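Local structure of transcription elongation factor SPT6 (3PJP) at residues F14-N17 with G18-E22; Q81-D85 with L86-I90; E117-K120 with F121-Y125; N177-T180 with V181-C185. The protein probably acts as a histone H3-H4 chaperone during transcription elongation, and through its tandem SH2 domain, the part described here, binds the phosphorylated C-terminal repeats of RNA polymerase II. All coordinates share one frame; numbering follows the deposited sequence.

Overall arrangement
The four contacts follow one another along the chain without overlap, and none touches another. Interactions 1 and 2 belong to the first six-stranded sheet: the former opens helix 18-25 after edge strand 13-14, the latter opens helix 86-105 after the other edge strand, 81-83, their centres about 20 Å apart. Interactions 3 and 4 belong to the second sheet, on helix 115-128 and at the start of helix 181-191, about 24 Å between centres. The widest separation of centres, about 42 Å, is between interactions 2 and 3. Two sheets, each with two helices and linked through helix 86-105, are the layout of a tandem SH2 domain.

Interaction 1 (F14-N17 with G18-E22); sequences FPFN and GKQAE
A capping box made by Asn17 and Gln20 starts helix 18-25, the first helix of the N-terminal SH2 fold, just after the chain leaves strand 13-14. In this reciprocal pair each side chain bonds to the other residue's backbone N-H. Gln20 N gives its hydrogen to Asn17 OD1 at 2.9 Å, in a nearly straight bond (172°) that meets the acceptor almost along the C=O axis. In return Asn17 N donates to Gln20 OE1 at 3.0 Å, tilted somewhat out of the plane of that side-chain carbonyl. Asn17 is the N-cap; its CG lies between the backbone N and the carbonyl carbon (chi1 61°), which folds OD1 back over the first turn. The two side chains cross at about a right angle, but their amide planes are turned only 37° from each other. The backbone continues the cap, Ala21 N donating to Asn17 O as the first helical bond of the turn.

Phe16 packs alongside. Ring atom CD1 lies 3.6 Å from Gln20 CB, and the Gln20 backbone carbonyl carbon sits over one face toward the rim, while Phe14 CB occupies the opposite face. The Phe16 ring also meets that of Tyr24 one turn further along the helix, and Ala21 rests on Val34 and Arg36 of strand 33-37. Pro15, centre of an inverse gamma turn, is tied in by solvent: a water donates both to Pro15 O at 2.8 Å and to Gln20 OE1 at 2.7 Å, giving this amide oxygen a second donor besides Asn17 N.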
loop_
_atom_site.group_PDB
_atom_site.type_symbol
_atom_site.label_atom_id
_atom_site.label_comp_id
_atom_site.label_asym_id
_atom_site.label_seq_id
_atom_site.Cartn_x
_atom_site.Cartn_y
_atom_site.Cartn_z
ATOM N N PHE A 14 1.264 3.246 -22.034
ATOM C CA PHE A 14 0.724 4.424 -22.717
ATOM C C PHE A 14 1.405 5.658 -22.154
ATOM O O PHE A 14 1.587 5.756 -20.935
ATOM C CB PHE A 14 -0.774 4.555 -22.470
ATOM C CG PHE A 14 -1.543 3.311 -22.767
ATOM C CD1 PHE A 14 -1.811 2.394 -21.769
ATOM C CD2 PHE A 14 -1.997 3.055 -24.050
ATOM C CE1 PHE A 14 -2.517 1.240 -22.030
ATOM C CE2 PHE A 14 -2.704 1.897 -24.331
ATOM C CZ PHE A 14 -2.969 0.986 -23.321
ATOM N N PRO A 15 1.744 6.628 -23.021
ATOM C CA PRO A 15 2.421 7.852 -22.559
ATOM C C PRO A 15 1.496 8.832 -21.831
ATOM O O PRO A 15 1.551 10.031 -22.105
ATOM C CB PRO A 15 2.937 8.493 -23.860
ATOM C CG PRO A 15 2.585 7.539 -24.967
ATOM C CD PRO A 15 1.484 6.665 -24.467
ATOM N N PHE A 16 0.677 8.322 -20.908
ATOM C CA PHE A 16 -0.180 9.136 -20.053
ATOM C C PHE A 16 0.647 9.878 -19.022
ATOM O O PHE A 16 1.749 9.445 -18.651
ATOM C CB PHE A 16 -1.129 8.243 -19.240
ATOM C CG PHE A 16 -2.246 7.633 -20.031
ATOM C CD1 PHE A 16 -2.846 8.326 -21.065
ATOM C CD2 PHE A 16 -2.716 6.372 -19.719
ATOM C CE1 PHE A 16 -3.883 7.761 -21.779
ATOM C CE2 PHE A 16 -3.754 5.808 -20.421
ATOM C CZ PHE A 16 -4.340 6.503 -21.460
ATOM N N ASN A 17 0.098 10.979 -18.524
ATOM C CA ASN A 17 0.536 11.498 -17.247
ATOM C C ASN A 17 -0.358 10.914 -16.155
ATOM O O ASN A 17 -1.273 10.128 -16.435
ATOM C CB ASN A 17 0.524 13.029 -17.227
ATOM C CG ASN A 17 -0.858 13.614 -17.452
ATOM O OD1 ASN A 17 -1.879 13.004 -17.124
ATOM N ND2 ASN A 17 -0.893 14.816 -18.015
ATOM N N GLY A 18 -0.092 11.292 -14.914
ATOM C CA GLY A 18 -0.824 10.737 -13.789
ATOM C C GLY A 18 -2.331 10.890 -13.855
ATOM O O GLY A 18 -3.063 9.938 -13.588
ATOM N N LYS A 19 -2.799 12.091 -14.193
ATOM C CA LYS A 19 -4.230 12.370 -14.216
ATOM C C LYS A 19 -4.924 11.552 -15.292
ATOM O O LYS A 19 -5.974 10.939 -15.055
ATOM C CB LYS A 19 -4.488 13.861 -14.434
ATOM C CG LYS A 19 -5.965 14.226 -14.420
ATOM C CD LYS A 19 -6.595 13.840 -13.089
ATOM C CE LYS A 19 -8.046 13.424 -13.255
ATOM N NZ LYS A 19 -8.891 14.516 -13.797
ATOM N N GLN A 20 -4.317 11.531 -16.477
ATOM C CA GLN A 20 -4.863 10.764 -17.590
ATOM C C GLN A 20 -4.990 9.299 -17.186
ATOM O O GLN A 20 -6.007 8.659 -17.457
ATOM C CB GLN A 20 -3.986 10.924 -18.839
ATOM C CG GLN A 20 -4.051 12.328 -19.462
ATOM C CD GLN A 20 -3.005 12.547 -20.536
ATOM O OE1 GLN A 20 -1.911 11.990 -20.477
ATOM N NE2 GLN A 20 -3.346 13.349 -21.544
ATOM N N ALA A 21 -3.962 8.786 -16.513
ATOM C CA ALA A 21 -3.962 7.407 -16.036
ATOM C C ALA A 21 -5.113 7.121 -15.070
ATOM O O ALA A 21 -5.766 6.088 -15.167
ATOM C CB ALA A 21 -2.602 7.051 -15.389
ATOM N N GLU A 22 -5.366 8.029 -14.130
ATOM C CA GLU A 22 -6.468 7.817 -13.195
ATOM C C GLU A 22 -7.809 7.831 -13.933
ATOM O O GLU A 22 -8.675 6.991 -13.690
ATOM C CB GLU A 22 -6.460 8.873 -12.084
ATOM C CG GLU A 22 -5.194 8.881 -11.248
ATOM C CD GLU A 22 -5.316 9.772 -10.035
ATOM O OE1 GLU A 22 -6.344 10.473 -9.921
ATOM O OE2 GLU A 22 -4.395 9.773 -9.192
HETATM O O HOH W 1 0.507 12.565 -21.559
#

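Interaction 2 (Q81-D85 with L86-I90); sequences QRYHD and LDQII. With ACT (acetate ion), chain D.
Gln88 OE1 accepts from His84 N at 2.7 Å, a nearly straight bond (171°) whose donor is tilted out of the carbonyl plane. Gln88 reaches back from the first helical turn with CG anti to its own nitrogen (chi1 -174°) and the chain extended beyond. Its amide lies within 17° of the plane of the His84 imidazole, whose CD2 is 3.2 Å from the same oxygen. The other end of this amide is also engaged, NE2 bonding to Glu92 OE1 one turn on.

Asp85 serves the helix end with two acceptors. OD1 takes Gln88 N at 2.9 Å, approached almost end-on, and the backbone oxygen takes Ile89 N, with a weak second bond from Gln88 N. A water donates to Asp85 OD2 at 3.0 Å and only weakly to Gln88 OE1, whereas Asp85 N is buried without a partner. Asp87 turns elsewhere, to His10. Beneath this polar layer Tyr83 CG rests 3.7 Å from Ile89 CG1, and the Gln88 amide lies at the tyrosine ring's edge, almost perpendicular to it. On the strand, Arg82 grips an acetate ion, probably from the crystallisation liquor, with NE and NH2. An aspartate N-cap thus turns edge strand 81-83 into helix 86-105 of the N-terminal SH2 fold.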
loop_
_atom_site.group_PDB
_atom_site.type_symbol
_atom_site.label_atom_id
_atom_site.label_comp_id
_atom_site.label_asym_id
_atom_site.label_seq_id
_atom_site.Cartn_x
_atom_site.Cartn_y
_atom_site.Cartn_z
ATOM N N GLN A 81 14.261 -1.802 -4.872
ATOM C CA GLN A 81 14.511 -3.132 -5.401
ATOM C C GLN A 81 14.840 -3.117 -6.894
ATOM O O GLN A 81 14.132 -2.491 -7.694
ATOM C CB GLN A 81 13.311 -4.045 -5.155
ATOM C CG GLN A 81 13.516 -5.430 -5.723
ATOM C CD GLN A 81 14.693 -6.119 -5.075
ATOM O OE1 GLN A 81 14.776 -6.188 -3.850
ATOM N NE2 GLN A 81 15.623 -6.616 -5.889
ATOM N N ARG A 82 15.891 -3.845 -7.282
ATOM C CA ARG A 82 16.224 -3.959 -8.701
ATOM C C ARG A 82 15.519 -5.098 -9.427
ATOM O O ARG A 82 15.356 -6.203 -8.898
ATOM C CB ARG A 82 17.737 -4.074 -8.909
ATOM C CG ARG A 82 18.447 -2.785 -8.588
ATOM C CD ARG A 82 19.796 -3.044 -7.967
ATOM N NE ARG A 82 20.853 -3.018 -8.962
ATOM C CZ ARG A 82 21.669 -1.988 -9.155
ATOM N NH1 ARG A 82 21.556 -0.892 -8.410
ATOM N NH2 ARG A 82 22.606 -2.061 -10.091
ATOM N N TYR A 83 15.123 -4.806 -10.665
ATOM C CA TYR A 83 14.482 -5.773 -11.543
ATOM C C TYR A 83 15.098 -5.675 -12.938
ATOM O O TYR A 83 15.693 -4.656 -13.283
ATOM C CB TYR A 83 12.985 -5.495 -11.657
ATOM C CG TYR A 83 12.260 -5.474 -10.330
ATOM C CD1 TYR A 83 11.662 -6.617 -9.824
ATOM C CD2 TYR A 83 12.162 -4.305 -9.594
ATOM C CE1 TYR A 83 10.997 -6.608 -8.610
ATOM C CE2 TYR A 83 11.494 -4.282 -8.384
ATOM C CZ TYR A 83 10.912 -5.434 -7.901
ATOM O OH TYR A 83 10.252 -5.408 -6.694
ATOM N N HIS A 84 14.942 -6.728 -13.737
ATOM C CA HIS A 84 15.487 -6.755 -15.091
ATOM C C HIS A 84 14.630 -6.035 -16.118
ATOM O O HIS A 84 15.148 -5.468 -17.088
ATOM C CB HIS A 84 15.663 -8.199 -15.563
ATOM C CG HIS A 84 16.596 -8.999 -14.718
ATOM N ND1 HIS A 84 17.937 -8.708 -14.613
ATOM C CD2 HIS A 84 16.380 -10.084 -13.939
ATOM C CE1 HIS A 84 18.510 -9.579 -13.797
ATOM N NE2 HIS A 84 17.587 -10.427 -13.380
ATOM N N ASP A 85 13.316 -6.095 -15.943
ATOM C CA ASP A 85 12.421 -5.605 -16.987
ATOM C C ASP A 85 11.010 -5.389 -16.454
ATOM O O ASP A 85 10.712 -5.717 -15.298
ATOM C CB ASP A 85 12.414 -6.578 -18.174
ATOM C CG ASP A 85 12.095 -7.998 -17.752
ATOM O OD1 ASP A 85 10.964 -8.222 -17.279
ATOM O OD2 ASP A 85 12.969 -8.889 -17.891
ATOM N N LEU A 86 10.148 -4.825 -17.294
ATOM C CA LEU A 86 8.809 -4.455 -16.852
ATOM C C LEU A 86 7.966 -5.678 -16.519
ATOM O O LEU A 86 7.172 -5.647 -15.588
ATOM C CB LEU A 86 8.105 -3.618 -17.931
ATOM C CG LEU A 86 8.684 -2.217 -18.142
ATOM C CD1 LEU A 86 8.139 -1.615 -19.433
ATOM C CD2 LEU A 86 8.374 -1.306 -16.987
ATOM N N ASP A 87 8.114 -6.757 -17.278
ATOM C CA ASP A 87 7.313 -7.937 -16.981
ATOM C C ASP A 87 7.658 -8.524 -15.612
ATOM O O ASP A 87 6.788 -9.041 -14.912
ATOM C CB ASP A 87 7.473 -8.996 -18.070
ATOM C CG ASP A 87 6.706 -8.641 -19.326
ATOM O OD1 ASP A 87 5.575 -8.127 -19.205
ATOM O OD2 ASP A 87 7.235 -8.869 -20.429
ATOM N N GLN A 88 8.929 -8.450 -15.245
ATOM C CA GLN A 88 9.359 -8.954 -13.938
ATOM C C GLN A 88 8.764 -8.093 -12.821
ATOM O O GLN A 88 8.370 -8.616 -11.768
ATOM C CB GLN A 88 10.886 -9.006 -13.814
ATOM C CG GLN A 88 11.354 -9.672 -12.519
ATOM C CD GLN A 88 12.842 -9.551 -12.310
ATOM O OE1 GLN A 88 13.533 -8.885 -13.077
ATOM N NE2 GLN A 88 13.347 -10.201 -11.272
ATOM N N ILE A 89 8.715 -6.781 -13.047
ATOM C CA ILE A 89 8.077 -5.857 -12.096
ATOM C C ILE A 89 6.611 -6.216 -11.928
ATOM O O ILE A 89 6.107 -6.264 -10.821
ATOM C CB ILE A 89 8.219 -4.381 -12.522
ATOM C CG1 ILE A 89 9.674 -3.931 -12.395
ATOM C CG2 ILE A 89 7.308 -3.454 -11.681
ATOM C CD1 ILE A 89 9.953 -2.577 -12.986
ATOM N N ILE A 90 5.916 -6.484 -13.026
ATOM C CA ILE A 90 4.516 -6.880 -12.910
ATOM C C ILE A 90 4.320 -8.144 -12.063
ATOM O O ILE A 90 3.444 -8.192 -11.205
ATOM C CB ILE A 90 3.859 -6.999 -14.300
ATOM C CG1 ILE A 90 3.864 -5.629 -14.975
ATOM C CG2 ILE A 90 2.440 -7.543 -14.193
ATOM C CD1 ILE A 90 3.806 -5.682 -16.497
HETATM C C ACT D . 21.844 -5.367 -11.281
HETATM O O ACT D . 20.886 -5.097 -10.531
HETATM O OXT ACT D . 22.500 -4.379 -11.668
HETATM C CH3 ACT D . 22.191 -6.773 -11.684
HETATM O O HOH W 2 13.518 -10.935 -15.830
#

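Interaction 3 (E117-K120 with F121-Y125); sequences EVVK and FIEDY
Val119 O accepts from Glu123 N at 2.9 Å in a nearly straight bond (169°), one rung in the ladder of i to i+4 bonds along helix 115-128. Lys120 O receives Asp124 N in the same way, and Glu117 O and Val118 O receive Phe121 N and Ile122 N.

The side chains follow the same spacing. Glu123 CG, anti to its carbonyl carbon (chi1 -70°), leans back to 3.3 Å from Val119 O, and the carboxylate oxygen OE1 comes to 3.5 Å from Val119 CG1. Lys120 is fully extended and runs past Asp124: its CG lies 3.7 Å from Asp124 OD2, but NZ stays 5.2 Å from that oxygen, so the opposite charges could attract without forming a salt bridge. On the inner side Val118 CG1 touches Ile122 CD1 at 4.0 Å, and both residues rest on Ile150 of strand 146-152. Phe121 makes a cation-pi contact with Lys111 and its ring meets that of Tyr136. Amphipathic packing of this kind seats on the second sheet the helix that connects strand 110-111 to strand 134-139, the beta-alpha-beta unit of the C-terminal SH2 fold.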
loop_
_atom_site.group_PDB
_atom_site.type_symbol
_atom_site.label_atom_id
_atom_site.label_comp_id
_atom_site.label_asym_id
_atom_site.label_seq_id
_atom_site.Cartn_x
_atom_site.Cartn_y
_atom_site.Cartn_z
ATOM N N GLU A 117 -15.499 7.102 10.931
ATOM C CA GLU A 117 -16.451 6.018 11.132
ATOM C C GLU A 117 -15.850 4.905 11.993
ATOM O O GLU A 117 -16.510 4.373 12.887
ATOM C CB GLU A 117 -16.945 5.478 9.782
ATOM C CG GLU A 117 -17.851 6.475 9.060
ATOM C CD GLU A 117 -18.364 5.986 7.721
ATOM O OE1 GLU A 117 -17.655 5.211 7.055
ATOM O OE2 GLU A 117 -19.484 6.391 7.324
ATOM N N VAL A 118 -14.589 4.575 11.745
ATOM C CA VAL A 118 -13.967 3.485 12.483
ATOM C C VAL A 118 -13.645 3.912 13.914
ATOM O O VAL A 118 -13.797 3.125 14.852
ATOM C CB VAL A 118 -12.716 2.925 11.747
ATOM C CG1 VAL A 118 -11.981 1.902 12.635
ATOM C CG2 VAL A 118 -13.123 2.308 10.429
ATOM N N VAL A 119 -13.243 5.170 14.094
ATOM C CA VAL A 119 -13.045 5.709 15.436
ATOM C C VAL A 119 -14.337 5.638 16.240
ATOM O O VAL A 119 -14.321 5.234 17.397
ATOM C CB VAL A 119 -12.536 7.160 15.409
ATOM C CG1 VAL A 119 -12.717 7.816 16.778
ATOM C CG2 VAL A 119 -11.076 7.202 14.972
ATOM N N LYS A 120 -15.454 6.021 15.624
ATOM C CA LYS A 120 -16.743 5.941 16.301
ATOM C C LYS A 120 -17.129 4.496 16.611
ATOM O O LYS A 120 -17.678 4.214 17.674
ATOM C CB LYS A 120 -17.845 6.633 15.489
ATOM C CG LYS A 120 -19.196 6.666 16.191
ATOM C CD LYS A 120 -20.216 7.474 15.402
ATOM C CE LYS A 120 -21.560 7.516 16.119
ATOM N NZ LYS A 120 -22.588 8.257 15.335
ATOM N N PHE A 121 -16.850 3.580 15.689
ATOM C CA PHE A 121 -17.174 2.181 15.939
ATOM C C PHE A 121 -16.420 1.671 17.163
ATOM O O PHE A 121 -16.963 0.929 17.983
ATOM C CB PHE A 121 -16.875 1.301 14.730
ATOM C CG PHE A 121 -17.367 -0.104 14.888
ATOM C CD1 PHE A 121 -18.604 -0.477 14.390
ATOM C CD2 PHE A 121 -16.605 -1.049 15.554
ATOM C CE1 PHE A 121 -19.064 -1.771 14.545
ATOM C CE2 PHE A 121 -17.061 -2.344 15.713
ATOM C CZ PHE A 121 -18.289 -2.707 15.207
ATOM N N ILE A 122 -15.167 2.087 17.288
ATOM C CA ILE A 122 -14.329 1.670 18.404
ATOM C C ILE A 122 -14.735 2.326 19.727
ATOM O O ILE A 122 -14.781 1.656 20.757
ATOM C CB ILE A 122 -12.842 1.915 18.098
ATOM C CG1 ILE A 122 -12.375 0.919 17.038
ATOM C CG2 ILE A 122 -11.998 1.788 19.366
ATOM C CD1 ILE A 122 -11.006 1.207 16.493
ATOM N N GLU A 123 -15.029 3.625 19.703
ATOM C CA GLU A 123 -15.547 4.305 20.890
ATOM C C GLU A 123 -16.809 3.604 21.395
ATOM O O GLU A 123 -16.900 3.232 22.565
ATOM C CB GLU A 123 -15.858 5.772 20.587
ATOM C CG GLU A 123 -14.637 6.655 20.349
ATOM C CD GLU A 123 -15.020 8.062 19.919
ATOM O OE1 GLU A 123 -14.118 8.908 19.737
ATOM O OE2 GLU A 123 -16.233 8.321 19.762
ATOM N N ASP A 124 -17.781 3.425 20.506
ATOM C CA ASP A 124 -19.022 2.753 20.877
ATOM C C ASP A 124 -18.758 1.353 21.428
ATOM O O ASP A 124 -19.291 0.983 22.472
ATOM C CB ASP A 124 -19.981 2.682 19.688
ATOM C CG ASP A 124 -20.493 4.043 19.269
ATOM O OD1 ASP A 124 -20.295 5.019 20.025
ATOM O OD2 ASP A 124 -21.103 4.141 18.183
ATOM N N TYR A 125 -17.933 0.578 20.728
ATOM C CA TYR A 125 -17.616 -0.777 21.166
ATOM C C TYR A 125 -16.960 -0.802 22.544
ATOM O O TYR A 125 -17.258 -1.668 23.370
ATOM C CB TYR A 125 -16.717 -1.492 20.160
ATOM C CG TYR A 125 -16.268 -2.853 20.638
ATOM C CD1 TYR A 125 -15.110 -3.000 21.394
ATOM C CD2 TYR A 125 -17.007 -3.991 20.347
ATOM C CE1 TYR A 125 -14.700 -4.244 21.839
ATOM C CE2 TYR A 125 -16.603 -5.237 20.782
ATOM C CZ TYR A 125 -15.449 -5.360 21.528
ATOM O OH TYR A 125 -15.049 -6.601 21.964
#

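Interaction 4 (N177-T180 with V181-C185); sequences NYPT and VIQLC
Tyr178 and Leu184 cross at about a right angle, CB to CB at 4.0 Å, where strand 176-178 gives way to helix 181-191. The tyrosine CB points toward the helix, and with CG anti to its carbonyl carbon (chi1 -63°) the ring runs alongside the first turn. Ring atom CD1 lies 3.4 Å from Gln183 O, while CD2 on the other flank approaches Leu184 CD1; the Gln183 oxygen and Leu184 CA both meet the ring obliquely. The phenol OH bonds to Asn175 ND2. Leu184 also packs on Phe171, Leu173 and Phe137, reaching across the second sheet.

Pro179 and Gln183 are likewise set nearly at right angles. The Gln183 chain is extended beyond CG and brings OE1 to only 3.0 Å from Pro179 CD, against the proline ring.

Thr180 is the N-cap of helix 181-191, the closing helix of the C-terminal SH2 fold. Its OG1 lies between the backbone N and the carbonyl carbon, a rotation (chi1 68°) that turns the hydroxyl to the backbone of the first turn, where it accepts from Gln183 N at 3.0 Å with an N-H...O angle of 162°. The same hydroxyl oxygen, Thr180 OG1, lies 3.3 Å from Gln183 OE1, as the two side chains cross obliquely. The methyl CG2 is 3.6 Å from that amide oxygen. Thr180 O receives Leu184 N at 3.0 Å, and Val181 N, at the helix start, finds its acceptor in Glu103 OE2 of helix 86-105.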
loop_
_atom_site.group_PDB
_atom_site.type_symbol
_atom_site.label_atom_id
_atom_site.label_comp_id
_atom_site.label_asym_id
_atom_site.label_seq_id
_atom_site.Cartn_x
_atom_site.Cartn_y
_atom_site.Cartn_z
ATOM N N ASN A 177 8.683 -4.699 7.902
ATOM C CA ASN A 177 7.766 -4.972 6.820
ATOM C C ASN A 177 7.203 -6.359 7.075
ATOM O O ASN A 177 7.801 -7.358 6.669
ATOM C CB ASN A 177 8.548 -4.947 5.510
ATOM C CG ASN A 177 7.677 -4.656 4.335
ATOM O OD1 ASN A 177 6.688 -5.345 4.103
ATOM N ND2 ASN A 177 8.010 -3.604 3.597
ATOM N N TYR A 178 6.086 -6.443 7.789
ATOM C CA TYR A 178 5.511 -7.732 8.170
ATOM C C TYR A 178 4.935 -8.453 6.954
ATOM O O TYR A 178 4.084 -7.917 6.249
ATOM C CB TYR A 178 4.455 -7.529 9.287
ATOM C CG TYR A 178 5.066 -6.956 10.553
ATOM C CD1 TYR A 178 5.650 -7.786 11.504
ATOM C CD2 TYR A 178 5.095 -5.580 10.777
ATOM C CE1 TYR A 178 6.229 -7.270 12.649
ATOM C CE2 TYR A 178 5.683 -5.048 11.933
ATOM C CZ TYR A 178 6.250 -5.907 12.861
ATOM O OH TYR A 178 6.835 -5.427 14.018
ATOM N N PRO A 179 5.420 -9.674 6.681
ATOM C CA PRO A 179 5.074 -10.258 5.376
ATOM C C PRO A 179 3.649 -10.795 5.245
ATOM O O PRO A 179 3.211 -11.034 4.109
ATOM C CB PRO A 179 6.074 -11.413 5.231
ATOM C CG PRO A 179 7.184 -11.101 6.204
ATOM C CD PRO A 179 6.527 -10.386 7.343
ATOM N N THR A 180 2.966 -11.021 6.362
ATOM C CA THR A 180 1.583 -11.499 6.356
ATOM C C THR A 180 0.740 -10.694 7.349
ATOM O O THR A 180 1.279 -10.025 8.234
ATOM C CB THR A 180 1.474 -12.952 6.795
ATOM O OG1 THR A 180 1.807 -13.049 8.188
ATOM C CG2 THR A 180 2.406 -13.838 5.972
ATOM N N VAL A 181 -0.580 -10.791 7.223
ATOM C CA VAL A 181 -1.480 -10.064 8.124
ATOM C C VAL A 181 -1.368 -10.624 9.539
ATOM O O VAL A 181 -1.406 -9.881 10.504
ATOM C CB VAL A 181 -2.949 -10.093 7.649
ATOM C CG1 VAL A 181 -3.884 -9.586 8.758
ATOM C CG2 VAL A 181 -3.107 -9.252 6.409
ATOM N N ILE A 182 -1.204 -11.939 9.651
ATOM C CA ILE A 182 -0.980 -12.571 10.946
ATOM C C ILE A 182 0.267 -12.026 11.651
ATOM O O ILE A 182 0.230 -11.739 12.850
ATOM C CB ILE A 182 -0.888 -14.108 10.808
ATOM C CG1 ILE A 182 -2.267 -14.679 10.463
ATOM C CG2 ILE A 182 -0.359 -14.732 12.090
ATOM C CD1 ILE A 182 -2.242 -16.103 9.962
ATOM N N GLN A 183 1.369 -11.893 10.918
ATOM C CA GLN A 183 2.604 -11.376 11.511
ATOM C C GLN A 183 2.446 -9.907 11.866
ATOM O O GLN A 183 3.000 -9.439 12.863
ATOM C CB GLN A 183 3.789 -11.548 10.559
ATOM C CG GLN A 183 4.433 -12.935 10.543
ATOM C CD GLN A 183 5.435 -13.078 9.401
ATOM O OE1 GLN A 183 5.084 -12.881 8.234
ATOM N NE2 GLN A 183 6.689 -13.398 9.728
ATOM N N LEU A 184 1.693 -9.184 11.044
ATOM C CA LEU A 184 1.408 -7.776 11.318
ATOM C C LEU A 184 0.661 -7.595 12.638
ATOM O O LEU A 184 1.003 -6.710 13.441
ATOM C CB LEU A 184 0.579 -7.186 10.186
ATOM C CG LEU A 184 -0.009 -5.785 10.400
ATOM C CD1 LEU A 184 1.109 -4.768 10.470
ATOM C CD2 LEU A 184 -0.914 -5.483 9.211
ATOM N N CYS A 185 -0.377 -8.404 12.860
ATOM C CA CYS A 185 -1.136 -8.288 14.099
ATOM C C CYS A 185 -0.279 -8.695 15.291
ATOM O O CYS A 185 -0.333 -8.057 16.319
ATOM C CB CYS A 185 -2.437 -9.094 14.075
ATOM S SG CYS A 185 -3.574 -8.599 12.768
#